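Local coordinates for protein alginate lyase (Bacteroides ovatus, PDB 3NNB) that probably cleaves the polysaccharide alginate by beta-elimination, at residues H222-A225 with Y226-L230; Y233-T237 with G238-L242; K253-F256 with A257-P261; T273-G276 with Y277-N281; R308-T311 with A312-F316. All coordinates share one frame; numbering follows the deposited sequence.

Contact 1 (H222-A225 with Y226-L230)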
loop_
_atom_site.group_PDB
_atom_site.type_symbol
_atom_site.label_atom_id
_atom_site.label_comp_id
_atom_site.label_asym_id
_atom_site.label_seq_id
_atom_site.Cartn_x
_atom_site.Cartn_y
_atom_site.Cartn_z
ATOM N N HIS A 222 0.906 -7.402 -9.094
ATOM C CA HIS A 222 -0.491 -7.422 -8.693
ATOM C C HIS A 222 -0.811 -8.639 -7.883
ATOM O O HIS A 222 -1.512 -8.542 -6.891
ATOM C CB HIS A 222 -1.430 -7.348 -9.896
ATOM C CG HIS A 222 -1.658 -5.971 -10.408
ATOM N ND1 HIS A 222 -2.596 -5.124 -9.865
ATOM C CD2 HIS A 222 -1.079 -5.296 -11.423
ATOM C CE1 HIS A 222 -2.613 -3.996 -10.553
ATOM N NE2 HIS A 222 -1.673 -4.055 -11.478
ATOM N N GLY A 223 -0.333 -9.798 -8.306
ATOM C CA GLY A 223 -0.642 -11.012 -7.608
ATOM C C GLY A 223 0.073 -11.113 -6.263
ATOM O O GLY A 223 -0.494 -11.606 -5.283
ATOM N N LEU A 224 1.317 -10.642 -6.192
ATOM C CA LEU A 224 2.038 -10.596 -4.928
ATOM C C LEU A 224 1.332 -9.686 -3.919
ATOM O O LEU A 224 1.102 -10.058 -2.750
ATOM C CB LEU A 224 3.489 -10.186 -5.195
ATOM C CG LEU A 224 4.487 -10.304 -4.032
ATOM C CD1 LEU A 224 5.905 -10.575 -4.544
ATOM C CD2 LEU A 224 4.465 -9.051 -3.147
ATOM N N ALA A 225 0.897 -8.517 -4.406
ATOM C CA ALA A 225 0.165 -7.578 -3.583
ATOM C C ALA A 225 -1.193 -8.127 -3.130
ATOM O O ALA A 225 -1.633 -7.847 -2.008
ATOM C CB ALA A 225 0.027 -6.192 -4.298
ATOM N N TYR A 226 -1.850 -8.912 -3.963
ATOM C CA TYR A 226 -3.144 -9.524 -3.575
ATOM C C TYR A 226 -2.962 -10.323 -2.313
ATOM O O TYR A 226 -3.750 -10.218 -1.391
ATOM C CB TYR A 226 -3.677 -10.391 -4.697
ATOM C CG TYR A 226 -4.933 -11.162 -4.320
ATOM C CD1 TYR A 226 -4.838 -12.372 -3.660
ATOM C CD2 TYR A 226 -6.208 -10.652 -4.602
ATOM C CE1 TYR A 226 -5.965 -13.107 -3.315
ATOM C CE2 TYR A 226 -7.370 -11.383 -4.258
ATOM C CZ TYR A 226 -7.241 -12.603 -3.624
ATOM O OH TYR A 226 -8.333 -13.406 -3.242
ATOM N N ASP A 227 -1.908 -11.129 -2.283
ATOM C CA ASP A 227 -1.677 -11.991 -1.110
ATOM C C ASP A 227 -1.431 -11.164 0.151
ATOM O O ASP A 227 -1.902 -11.499 1.229
ATOM C CB ASP A 227 -0.506 -12.934 -1.330
ATOM C CG ASP A 227 -0.842 -14.106 -2.222
ATOM O OD1 ASP A 227 -1.970 -14.211 -2.741
ATOM O OD2 ASP A 227 0.060 -14.959 -2.418
ATOM N N VAL A 228 -0.622 -10.103 0.036
ATOM C CA VAL A 228 -0.386 -9.227 1.193
ATOM C C VAL A 228 -1.687 -8.641 1.743
ATOM O O VAL A 228 -1.927 -8.644 2.953
ATOM C CB VAL A 228 0.640 -8.081 0.897
ATOM C CG1 VAL A 228 0.939 -7.287 2.156
ATOM C CG2 VAL A 228 1.934 -8.665 0.331
ATOM N N GLN A 229 -2.526 -8.153 0.839
ATOM C CA GLN A 229 -3.771 -7.527 1.255
ATOM C C GLN A 229 -4.676 -8.592 1.869
ATOM O O GLN A 229 -5.235 -8.381 2.929
ATOM C CB GLN A 229 -4.482 -6.919 0.032
ATOM C CG GLN A 229 -3.764 -5.763 -0.633
ATOM C CD GLN A 229 -4.708 -4.971 -1.534
ATOM O OE1 GLN A 229 -5.612 -4.285 -1.035
ATOM N NE2 GLN A 229 -4.482 -5.027 -2.866
ATOM N N LEU A 230 -4.799 -9.758 1.224
ATOM C CA LEU A 230 -5.657 -10.819 1.792
ATOM C C LEU A 230 -5.200 -11.168 3.226
ATOM O O LEU A 230 -6.012 -11.314 4.158
ATOM C CB LEU A 230 -5.660 -12.056 0.897
ATOM C CG LEU A 230 -6.655 -13.155 1.315
ATOM C CD1 LEU A 230 -8.094 -12.701 1.030
ATOM C CD2 LEU A 230 -6.307 -14.468 0.553
HETATM O O HOH W 1 -3.435 -6.411 -5.451
#
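His222 O is gripped twice: Tyr226 N donates to it over 3.0 Å, tilted 26° from the carbonyl plane, and water 1 donates to it as well, from 3.2 Å. The same water accepts a weak bond from Gln229 NE2, so it spans two turns of the helix. Gln229 sends CG away from its own carbonyl carbon (chi1 -66°), which lays this methylene 3.3 Å from Ala225 O, the oxygen that also takes Gln229 N at 3.0 Å. Beyond CG the chain runs on extended, and its amide ends between Met165 O, which accepts from NE2, and the hydroxyl of Tyr233, bonded to OE1. On another flank, Leu224 CD2 rests 4.3 Å from Val228 CG2, an i to i+4 apolar pair along one ridge of the helix, while Val228 N bonds to Leu224 O at 3.3 Å within the carbonyl plane. Asp227 OD1 lies at the edge of the Tyr226 ring; OD2 forms a salt bridge with Arg254. The imidazole of His222 is held by Glu215 through ND1 and meets a bound citrate through NE2. This part of helix 221-236 is buried: Leu224 faces helices 240-258 and 274-293, Val228 also reaches the latter, and Tyr226 packs on helix 210-216.

Contact 2 (Y233-T237 with G238-L242)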
loop_
_atom_site.group_PDB
_atom_site.type_symbol
_atom_site.label_atom_id
_atom_site.label_comp_id
_atom_site.label_asym_id
_atom_site.label_seq_id
_atom_site.Cartn_x
_atom_site.Cartn_y
_atom_site.Cartn_z
ATOM N N TYR A 233 -5.997 -8.260 5.728
ATOM C CA TYR A 233 -7.446 -8.094 5.991
ATOM C C TYR A 233 -7.959 -9.308 6.767
ATOM O O TYR A 233 -8.798 -9.159 7.659
ATOM C CB TYR A 233 -8.247 -7.852 4.721
ATOM C CG TYR A 233 -7.697 -6.700 3.903
ATOM C CD1 TYR A 233 -6.930 -5.728 4.470
ATOM C CD2 TYR A 233 -7.912 -6.627 2.519
ATOM C CE1 TYR A 233 -6.367 -4.689 3.684
ATOM C CE2 TYR A 233 -7.421 -5.614 1.769
ATOM C CZ TYR A 233 -6.611 -4.650 2.331
ATOM O OH TYR A 233 -6.022 -3.676 1.545
ATOM N N ALA A 234 -7.403 -10.483 6.471
ATOM C CA ALA A 234 -7.744 -11.688 7.238
ATOM C C ALA A 234 -7.389 -11.487 8.712
ATOM O O ALA A 234 -8.197 -11.792 9.598
ATOM C CB ALA A 234 -7.012 -12.947 6.642
ATOM N N LEU A 235 -6.194 -10.952 8.995
ATOM C CA LEU A 235 -5.761 -10.772 10.389
ATOM C C LEU A 235 -6.650 -9.745 11.071
ATOM O O LEU A 235 -7.062 -9.964 12.217
ATOM C CB LEU A 235 -4.296 -10.332 10.500
ATOM C CG LEU A 235 -3.313 -11.452 10.189
ATOM C CD1 LEU A 235 -1.889 -10.901 10.010
ATOM C CD2 LEU A 235 -3.333 -12.475 11.358
ATOM N N TYR A 236 -6.981 -8.651 10.381
ATOM C CA TYR A 236 -7.796 -7.601 11.005
ATOM C C TYR A 236 -9.198 -8.117 11.408
ATOM O O TYR A 236 -9.756 -7.685 12.411
ATOM C CB TYR A 236 -7.944 -6.390 10.082
ATOM C CG TYR A 236 -8.672 -5.233 10.705
ATOM C CD1 TYR A 236 -8.190 -4.627 11.875
ATOM C CD2 TYR A 236 -9.835 -4.736 10.144
ATOM C CE1 TYR A 236 -8.869 -3.550 12.474
ATOM C CE2 TYR A 236 -10.539 -3.704 10.771
ATOM C CZ TYR A 236 -10.035 -3.103 11.908
ATOM O OH TYR A 236 -10.679 -2.011 12.524
ATOM N N THR A 237 -9.734 -9.019 10.618
ATOM C CA THR A 237 -11.066 -9.590 10.831
ATOM C C THR A 237 -11.058 -10.876 11.683
ATOM O O THR A 237 -12.076 -11.498 11.827
ATOM C CB THR A 237 -11.760 -9.861 9.494
ATOM O OG1 THR A 237 -11.030 -10.840 8.725
ATOM C CG2 THR A 237 -11.882 -8.580 8.674
ATOM N N GLY A 238 -9.914 -11.243 12.249
ATOM C CA GLY A 238 -9.819 -12.393 13.162
ATOM C C GLY A 238 -9.597 -13.750 12.507
ATOM O O GLY A 238 -9.712 -14.789 13.158
ATOM N N ASN A 239 -9.284 -13.771 11.226
ATOM C CA ASN A 239 -9.180 -15.002 10.464
ATOM C C ASN A 239 -7.709 -15.377 10.345
ATOM O O ASN A 239 -7.102 -15.273 9.273
ATOM C CB ASN A 239 -9.839 -14.858 9.102
ATOM C CG ASN A 239 -10.052 -16.182 8.404
ATOM O OD1 ASN A 239 -9.502 -17.210 8.806
ATOM N ND2 ASN A 239 -10.837 -16.166 7.340
ATOM N N GLN A 240 -7.142 -15.785 11.473
ATOM C CA GLN A 240 -5.700 -16.069 11.534
ATOM C C GLN A 240 -5.364 -17.268 10.656
ATOM O O GLN A 240 -4.260 -17.352 10.092
ATOM C CB GLN A 240 -5.224 -16.223 13.005
ATOM C CG GLN A 240 -3.666 -16.332 13.189
ATOM C CD GLN A 240 -3.231 -16.459 14.671
ATOM O OE1 GLN A 240 -3.237 -17.563 15.256
ATOM N NE2 GLN A 240 -2.792 -15.353 15.247
ATOM N N ASP A 241 -6.293 -18.203 10.492
ATOM C CA ASP A 241 -6.005 -19.380 9.689
ATOM C C ASP A 241 -5.823 -19.036 8.228
ATOM O O ASP A 241 -4.918 -19.561 7.593
ATOM C CB ASP A 241 -7.077 -20.476 9.844
ATOM C CG ASP A 241 -7.050 -21.159 11.219
ATOM O OD1 ASP A 241 -6.105 -20.973 12.030
ATOM O OD2 ASP A 241 -8.019 -21.890 11.490
ATOM N N LEU A 242 -6.680 -18.165 7.677
ATOM C CA LEU A 242 -6.542 -17.753 6.288
ATOM C C LEU A 242 -5.225 -16.996 6.093
ATOM O O LEU A 242 -4.567 -17.165 5.071
ATOM C CB LEU A 242 -7.703 -16.840 5.847
ATOM C CG LEU A 242 -7.694 -16.288 4.412
ATOM C CD1 LEU A 242 -7.557 -17.339 3.290
ATOM C CD2 LEU A 242 -9.010 -15.456 4.157
HETATM O O HOH W 2 -12.256 -12.986 7.460
#
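Ala234 CB lies 3.5 Å from Asn239 O and 4.0 Å from Leu242 CB, so a single methyl touches both the turn and the start of the next helix. Asn239 can be followed outward from there. Its CB sits 3.5 Å from Ala234 O, the oxygen that accepts from Asn239 N at 2.8 Å. CG is anti to the backbone N (chi1 -166°), which swings the amide forward over the first turn of helix 240-258. There OD1 accepts from Leu242 N at 3.2 Å, the donor standing above the amide plane: an N-cap bond. On the other branch ND2 gives a weak bond to water 2, which in turn donates to Thr237 OG1 over 2.8 Å. The bond from Asn239 N to Ala234 O, with that from Gly238 N to Leu235 O at 3.1 Å, makes a Schellman motif ending helix 221-236, with Gly238 as its C-prime residue. At its positive phi (87°) a CB would collide with Thr237 O. One helix therefore stops and the next begins within three residues, a tight hairpin of helices. Leu235 CD2 lies 4.3 Å from Gln240 CG across the turn, and both residues also touch Leu295, whereas Thr237 packs against Phe199 and Thr200 of helix 189-208.

Contact 3 (K253-F256 with A257-P261)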
loop_
_atom_site.group_PDB
_atom_site.type_symbol
_atom_site.label_atom_id
_atom_site.label_comp_id
_atom_site.label_asym_id
_atom_site.label_seq_id
_atom_site.Cartn_x
_atom_site.Cartn_y
_atom_site.Cartn_z
ATOM N N LYS A 253 4.354 -19.483 -4.341
ATOM C CA LYS A 253 3.388 -18.881 -5.249
ATOM C C LYS A 253 3.857 -17.554 -5.833
ATOM O O LYS A 253 3.588 -17.260 -7.021
ATOM C CB LYS A 253 2.059 -18.669 -4.536
ATOM C CG LYS A 253 0.903 -18.307 -5.453
ATOM C CD LYS A 253 -0.424 -18.141 -4.659
ATOM C CE LYS A 253 -0.887 -19.407 -3.985
ATOM N NZ LYS A 253 -1.069 -20.517 -4.982
ATOM N N ARG A 254 4.589 -16.790 -5.021
ATOM C CA ARG A 254 4.936 -15.401 -5.373
ATOM C C ARG A 254 6.454 -15.184 -5.485
ATOM O O ARG A 254 6.952 -14.807 -6.533
ATOM C CB ARG A 254 4.341 -14.394 -4.380
ATOM C CG ARG A 254 2.851 -14.548 -4.161
ATOM C CD ARG A 254 2.019 -14.418 -5.443
ATOM N NE ARG A 254 0.608 -14.630 -5.129
ATOM C CZ ARG A 254 -0.376 -14.614 -6.019
ATOM N NH1 ARG A 254 -0.127 -14.479 -7.304
ATOM N NH2 ARG A 254 -1.617 -14.746 -5.604
ATOM N N LEU A 255 7.206 -15.451 -4.420
ATOM C CA LEU A 255 8.624 -15.124 -4.451
ATOM C C LEU A 255 9.381 -15.931 -5.494
ATOM O O LEU A 255 10.183 -15.398 -6.240
ATOM C CB LEU A 255 9.304 -15.351 -3.079
ATOM C CG LEU A 255 8.750 -14.486 -1.943
ATOM C CD1 LEU A 255 9.445 -14.833 -0.642
ATOM C CD2 LEU A 255 8.808 -12.949 -2.235
ATOM N N PHE A 256 9.166 -17.245 -5.517
ATOM C CA PHE A 256 9.999 -18.087 -6.383
ATOM C C PHE A 256 9.505 -18.019 -7.836
ATOM O O PHE A 256 10.230 -18.411 -8.767
ATOM C CB PHE A 256 10.056 -19.542 -5.889
ATOM C CG PHE A 256 10.507 -19.710 -4.441
ATOM C CD1 PHE A 256 11.266 -18.748 -3.779
ATOM C CD2 PHE A 256 10.156 -20.863 -3.737
ATOM C CE1 PHE A 256 11.654 -18.913 -2.441
ATOM C CE2 PHE A 256 10.561 -21.025 -2.400
ATOM C CZ PHE A 256 11.295 -20.069 -1.776
ATOM N N ALA A 257 8.276 -17.564 -8.020
ATOM C CA ALA A 257 7.713 -17.386 -9.340
ATOM C C ALA A 257 8.264 -16.094 -9.983
ATOM O O ALA A 257 8.552 -16.079 -11.176
ATOM C CB ALA A 257 6.195 -17.331 -9.263
ATOM N N GLN A 258 8.343 -15.034 -9.198
ATOM C CA GLN A 258 8.599 -13.651 -9.671
ATOM C C GLN A 258 10.053 -13.169 -9.583
ATOM O O GLN A 258 10.394 -12.170 -10.228
ATOM C CB GLN A 258 7.696 -12.651 -8.937
ATOM C CG GLN A 258 6.219 -12.942 -9.116
ATOM C CD GLN A 258 5.303 -11.847 -8.655
ATOM O OE1 GLN A 258 5.680 -10.650 -8.570
ATOM N NE2 GLN A 258 4.049 -12.244 -8.359
ATOM N N ILE A 259 10.887 -13.883 -8.824
ATOM C CA ILE A 259 12.293 -13.580 -8.678
ATOM C C ILE A 259 13.133 -14.660 -9.369
ATOM O O ILE A 259 12.968 -15.839 -9.125
ATOM C CB ILE A 259 12.703 -13.452 -7.194
ATOM C CG1 ILE A 259 11.793 -12.444 -6.462
ATOM C CG2 ILE A 259 14.182 -13.095 -7.034
ATOM C CD1 ILE A 259 11.959 -12.546 -4.935
ATOM N N GLU A 260 14.005 -14.238 -10.282
ATOM C CA GLU A 260 14.910 -15.174 -10.933
ATOM C C GLU A 260 16.122 -15.454 -10.042
ATOM O O GLU A 260 16.356 -14.778 -9.037
ATOM C CB GLU A 260 15.343 -14.613 -12.279
ATOM C CG GLU A 260 14.256 -14.517 -13.271
ATOM C CD GLU A 260 13.777 -15.854 -13.767
ATOM O OE1 GLU A 260 14.610 -16.659 -14.287
ATOM O OE2 GLU A 260 12.565 -16.119 -13.625
ATOM N N PRO A 261 16.920 -16.475 -10.396
ATOM C CA PRO A 261 17.984 -16.825 -9.478
ATOM C C PRO A 261 19.059 -15.738 -9.285
ATOM O O PRO A 261 19.795 -15.759 -8.301
ATOM C CB PRO A 261 18.560 -18.117 -10.103
ATOM C CG PRO A 261 17.443 -18.701 -10.805
ATOM C CD PRO A 261 16.729 -17.493 -11.435
HETATM O O HOH W 3 2.255 -14.398 -8.879
#
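Ala257, Leu255 and Ile259 have much of their surface covered where helix 240-258 comes to its end. The methyl of Ala257 sits 3.4 Å from Lys253 O, one turn back, where the helix widens into a pi-type turn over 253-255. Leu255 and Ile259 lie side by side and point the same way, CD2 of the leucine 4.2 Å from CD1 of the isoleucine. Ile259 turns CG1 away from its carbonyl carbon (chi1 -53°), which brings CG1 within 3.4 Å of Leu255 O, and the same oxygen accepts from Ile259 N at 3.1 Å. With this bond the helix closes, Ile259 being the first residue to leave helical angles. Arg254 and Gln258 also run alongside each other in one direction. Their guanidinium and amide planes stand 85° apart, and water 3 joins them, accepting from Arg254 NH1 at 2.9 Å and from Gln258 NE2 at 2.9 Å. Lys253 CD lies over one guanidinium face, toward its rim, 3.4 Å above the plane. Asp227 is the charged partner of Arg254, and Asn281 donates to Gln258 OE1. The helix end is thus lodged between its neighbours: Arg254 and Gln258 lean on Leu224 of helix 221-236, while Leu255 and Ile259 pack against Met285 of helix 274-293.

Contact 4 (T273-G276 with Y277-N281)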
loop_
_atom_site.group_PDB
_atom_site.type_symbol
_atom_site.label_atom_id
_atom_site.label_comp_id
_atom_site.label_asym_id
_atom_site.label_seq_id
_atom_site.Cartn_x
_atom_site.Cartn_y
_atom_site.Cartn_z
ATOM N N THR A 273 8.589 2.027 -16.162
ATOM C CA THR A 273 9.174 2.404 -14.879
ATOM C C THR A 273 9.744 1.176 -14.157
ATOM O O THR A 273 9.295 0.802 -13.072
ATOM C CB THR A 273 8.171 3.201 -14.000
ATOM O OG1 THR A 273 6.950 2.455 -13.807
ATOM C CG2 THR A 273 7.818 4.559 -14.626
ATOM N N ALA A 274 10.735 0.535 -14.779
ATOM C CA ALA A 274 11.282 -0.678 -14.248
ATOM C C ALA A 274 11.936 -0.532 -12.872
ATOM O O ALA A 274 11.858 -1.437 -12.057
ATOM C CB ALA A 274 12.266 -1.263 -15.267
ATOM N N LEU A 275 12.588 0.609 -12.590
ATOM C CA LEU A 275 13.154 0.783 -11.257
ATOM C C LEU A 275 11.996 0.951 -10.256
ATOM O O LEU A 275 11.998 0.362 -9.167
ATOM C CB LEU A 275 14.077 1.973 -11.213
ATOM C CG LEU A 275 14.740 2.271 -9.879
ATOM C CD1 LEU A 275 15.612 1.106 -9.438
ATOM C CD2 LEU A 275 15.592 3.612 -9.918
ATOM N N GLY A 276 11.008 1.744 -10.628
ATOM C CA GLY A 276 9.841 1.942 -9.773
ATOM C C GLY A 276 9.088 0.670 -9.421
ATOM O O GLY A 276 8.776 0.451 -8.261
ATOM N N TYR A 277 8.836 -0.178 -10.400
ATOM C CA TYR A 277 8.124 -1.416 -10.144
ATOM C C TYR A 277 8.983 -2.455 -9.382
ATOM O O TYR A 277 8.441 -3.249 -8.598
ATOM C CB TYR A 277 7.543 -1.995 -11.443
ATOM C CG TYR A 277 6.209 -1.374 -11.774
ATOM C CD1 TYR A 277 5.113 -1.615 -10.981
ATOM C CD2 TYR A 277 6.067 -0.419 -12.799
ATOM C CE1 TYR A 277 3.875 -1.020 -11.245
ATOM C CE2 TYR A 277 4.816 0.185 -13.057
ATOM C CZ TYR A 277 3.734 -0.139 -12.293
ATOM O OH TYR A 277 2.517 0.486 -12.511
ATOM N N THR A 278 10.286 -2.490 -9.659
ATOM C CA THR A 278 11.196 -3.357 -8.890
ATOM C C THR A 278 11.065 -2.979 -7.400
ATOM O O THR A 278 10.947 -3.841 -6.519
ATOM C CB THR A 278 12.638 -3.174 -9.346
ATOM O OG1 THR A 278 12.816 -3.759 -10.652
ATOM C CG2 THR A 278 13.642 -3.821 -8.359
ATOM N N ILE A 279 11.083 -1.692 -7.123
ATOM C CA ILE A 279 10.965 -1.196 -5.736
ATOM C C ILE A 279 9.554 -1.408 -5.129
ATOM O O ILE A 279 9.425 -1.779 -3.991
ATOM C CB ILE A 279 11.387 0.312 -5.675
ATOM C CG1 ILE A 279 12.880 0.434 -5.964
ATOM C CG2 ILE A 279 10.988 0.953 -4.325
ATOM C CD1 ILE A 279 13.357 1.877 -6.189
ATOM N N PHE A 280 8.527 -1.147 -5.922
ATOM C CA PHE A 280 7.120 -1.369 -5.537
ATOM C C PHE A 280 6.945 -2.802 -5.061
ATOM O O PHE A 280 6.414 -3.046 -3.959
ATOM C CB PHE A 280 6.278 -1.111 -6.781
ATOM C CG PHE A 280 4.761 -1.014 -6.574
ATOM C CD1 PHE A 280 4.191 0.004 -5.837
ATOM C CD2 PHE A 280 3.917 -1.903 -7.233
ATOM C CE1 PHE A 280 2.796 0.130 -5.751
ATOM C CE2 PHE A 280 2.548 -1.794 -7.142
ATOM C CZ PHE A 280 1.986 -0.782 -6.413
ATOM N N ASN A 281 7.436 -3.755 -5.840
ATOM C CA ASN A 281 7.266 -5.172 -5.501
ATOM C C ASN A 281 8.118 -5.546 -4.296
ATOM O O ASN A 281 7.653 -6.227 -3.423
ATOM C CB ASN A 281 7.579 -6.062 -6.717
ATOM C CG ASN A 281 6.741 -7.306 -6.795
ATOM O OD1 ASN A 281 5.640 -7.390 -6.247
ATOM N ND2 ASN A 281 7.218 -8.280 -7.576
#
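The Tyr277 ring meets Thr273 OG1 obliquely, at 3.2 Å from both CD2 and CE2, and the Gly276 backbone also approaches it at a slant. Arg271 makes a cation-pi contact with the same ring, whose hydroxyl is bonded to that of Tyr69. Thr273 OG1 bonds to a glycerol molecule, and a citrate lies near the Tyr277 hydroxyl. Tyr277 N reaches back to Thr273 O at 2.9 Å, nearly straight along the carbonyl. One residue further on, Ala274 O accepts twice from Thr278: from N at 3.1 Å and from OG1 at 2.9 Å, through opposite faces of the carbonyl plane. With chi1 at -71° the hydroxyl stands beside its own backbone N, within range of that oxygen. A valine in place of Thr278 would probably leave Ala274 O without the hydroxyl donor on one of its faces and set a methyl near that oxygen. Leu275 CG and Ile279 CD1 pack at 4.0 Å, the leucine reaching Trp336 and the isoleucine Ile346, both of helix 336-351. Thr273 occupies the N-cap position but makes no capping bond with its side chain. These are the opening turns of helix 274-293, largely buried here, with a threonine hydroxyl bonded back to the i-4 carbonyl; the bound glycerol and citrate are consistent with a pocket at this helix start.

Contact 5 (R308-T311 with A312-F316)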
loop_
_atom_site.group_PDB
_atom_site.type_symbol
_atom_site.label_atom_id
_atom_site.label_comp_id
_atom_site.label_asym_id
_atom_site.label_seq_id
_atom_site.Cartn_x
_atom_site.Cartn_y
_atom_site.Cartn_z
ATOM N N ARG A 308 16.486 -18.381 -5.463
ATOM C CA ARG A 308 15.541 -17.252 -5.543
ATOM C C ARG A 308 15.156 -16.855 -4.127
ATOM O O ARG A 308 14.792 -17.714 -3.296
ATOM C CB ARG A 308 14.323 -17.658 -6.327
ATOM C CG ARG A 308 14.644 -18.221 -7.720
ATOM C CD ARG A 308 13.470 -18.917 -8.296
ATOM N NE ARG A 308 13.790 -19.650 -9.531
ATOM C CZ ARG A 308 13.436 -19.275 -10.751
ATOM N NH1 ARG A 308 12.745 -18.149 -10.990
ATOM N NH2 ARG A 308 13.797 -20.027 -11.775
ATOM N N SER A 309 15.224 -15.554 -3.851
ATOM C CA SER A 309 14.903 -15.056 -2.525
ATOM C C SER A 309 14.762 -13.544 -2.538
ATOM O O SER A 309 15.202 -12.873 -3.483
ATOM C CB SER A 309 16.044 -15.435 -1.561
ATOM O OG SER A 309 17.233 -14.690 -1.820
ATOM N N ILE A 310 14.201 -12.987 -1.469
ATOM C CA ILE A 310 14.209 -11.532 -1.288
ATOM C C ILE A 310 15.628 -10.967 -1.243
ATOM O O ILE A 310 15.915 -9.907 -1.821
ATOM C CB ILE A 310 13.395 -11.135 -0.042
ATOM C CG1 ILE A 310 11.904 -11.482 -0.259
ATOM C CG2 ILE A 310 13.618 -9.637 0.286
ATOM C CD1 ILE A 310 11.035 -11.352 1.024
ATOM N N THR A 311 16.563 -11.699 -0.622
ATOM C CA THR A 311 17.948 -11.262 -0.617
ATOM C C THR A 311 18.489 -11.147 -2.058
ATOM O O THR A 311 19.149 -10.178 -2.387
ATOM C CB THR A 311 18.842 -12.229 0.198
ATOM O OG1 THR A 311 18.417 -12.208 1.577
ATOM C CG2 THR A 311 20.327 -11.811 0.101
ATOM N N ALA A 312 18.172 -12.104 -2.915
ATOM C CA ALA A 312 18.655 -12.045 -4.292
ATOM C C ALA A 312 18.080 -10.825 -4.992
ATOM O O ALA A 312 18.788 -10.092 -5.677
ATOM C CB ALA A 312 18.312 -13.293 -5.039
ATOM N N ALA A 313 16.811 -10.567 -4.726
ATOM C CA ALA A 313 16.144 -9.434 -5.359
ATOM C C ALA A 313 16.785 -8.098 -4.915
ATOM O O ALA A 313 16.911 -7.161 -5.700
ATOM C CB ALA A 313 14.612 -9.480 -5.084
ATOM N N LEU A 314 17.132 -7.987 -3.628
ATOM C CA LEU A 314 17.829 -6.831 -3.100
ATOM C C LEU A 314 19.217 -6.670 -3.678
ATOM O O LEU A 314 19.628 -5.544 -4.018
ATOM C CB LEU A 314 17.928 -6.940 -1.565
ATOM C CG LEU A 314 16.616 -6.753 -0.800
ATOM C CD1 LEU A 314 16.796 -7.282 0.640
ATOM C CD2 LEU A 314 16.152 -5.272 -0.734
ATOM N N LYS A 315 19.955 -7.775 -3.787
ATOM C CA LYS A 315 21.305 -7.737 -4.318
ATOM C C LYS A 315 21.349 -7.312 -5.799
ATOM O O LYS A 315 22.328 -6.702 -6.236
ATOM C CB LYS A 315 21.998 -9.096 -4.120
ATOM C CG LYS A 315 22.498 -9.415 -2.713
ATOM C CD LYS A 315 23.132 -10.799 -2.718
ATOM C CE LYS A 315 23.560 -11.300 -1.344
ATOM N NZ LYS A 315 23.805 -12.794 -1.369
ATOM N N PHE A 316 20.299 -7.612 -6.571
ATOM C CA PHE A 316 20.186 -7.095 -7.960
ATOM C C PHE A 316 20.098 -5.556 -7.908
ATOM O O PHE A 316 20.685 -4.841 -8.733
ATOM C CB PHE A 316 18.946 -7.683 -8.676
ATOM C CG PHE A 316 18.546 -6.883 -9.886
ATOM C CD1 PHE A 316 19.224 -7.028 -11.074
ATOM C CD2 PHE A 316 17.541 -5.912 -9.775
ATOM C CE1 PHE A 316 18.870 -6.289 -12.159
ATOM C CE2 PHE A 316 17.184 -5.143 -10.871
ATOM C CZ PHE A 316 17.867 -5.306 -12.058
#
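Backbone bonds from Ala313 N to Ser309 O (3.1 Å), Leu314 N to Ile310 O (2.9 Å) and Lys315 N to Thr311 O (2.9 Å) set up the first regular turns of helix 310-317. Ser309 is its N-cap. At chi1 71° OG sits between the serine's own backbone N and carbonyl carbon, turned toward the helix start, where it accepts from Ala312 N at 3.0 Å with an N-H...O angle of 155°. The same OG lies 3.7 Å from Ala312 CB. An alanine in place of Ser309 would probably leave the Ala312 amide without this side-chain acceptor and weaken the cap. On the buried flank Ile310 and Leu314 run side by side in the same direction, CG2 of Ile310 4.0 Å from CD1 of Leu314. The leucine sends CG away from its carbonyl carbon, close over Ile310 O. Toward solvent, Thr311 CG2 lies alongside the extended chain of Lys315, but in only one of the two conformers modelled for the lysine, so this contact is uncertain. Ahead of the cap, Arg308 bonds to Ile259 O and forms a salt bridge with Asp306. The short helix is bordered by several others: Ile310 packs on Met285 and Cys289 of helix 274-293, and Leu314 meets Leu282 of that helix, Ile346 and Ala350 of helix 336-351, and Tyr359 of helix 359-366.

How the contacts relate
Contacts 1 and 4 are buried, whereas contacts 2, 3 and 5 are only partly so; contact 1 alone lies wholly within a helix, and the other four include a helix end or start. Helix 221-236 carries contact 1 and ends in contact 2; helix 240-258 starts in contact 2 and closes in contact 3, their centres about 25 Å apart. Capping differs: a Schellman turn with an asparagine cap at contact 2, a serine cap at contact 5, and no capping side-chain bond at contact 4. A salt bridge ties buried contact 1 to the helix end of contact 3, which an arginine bonded to a backbone carbonyl joins to contact 5.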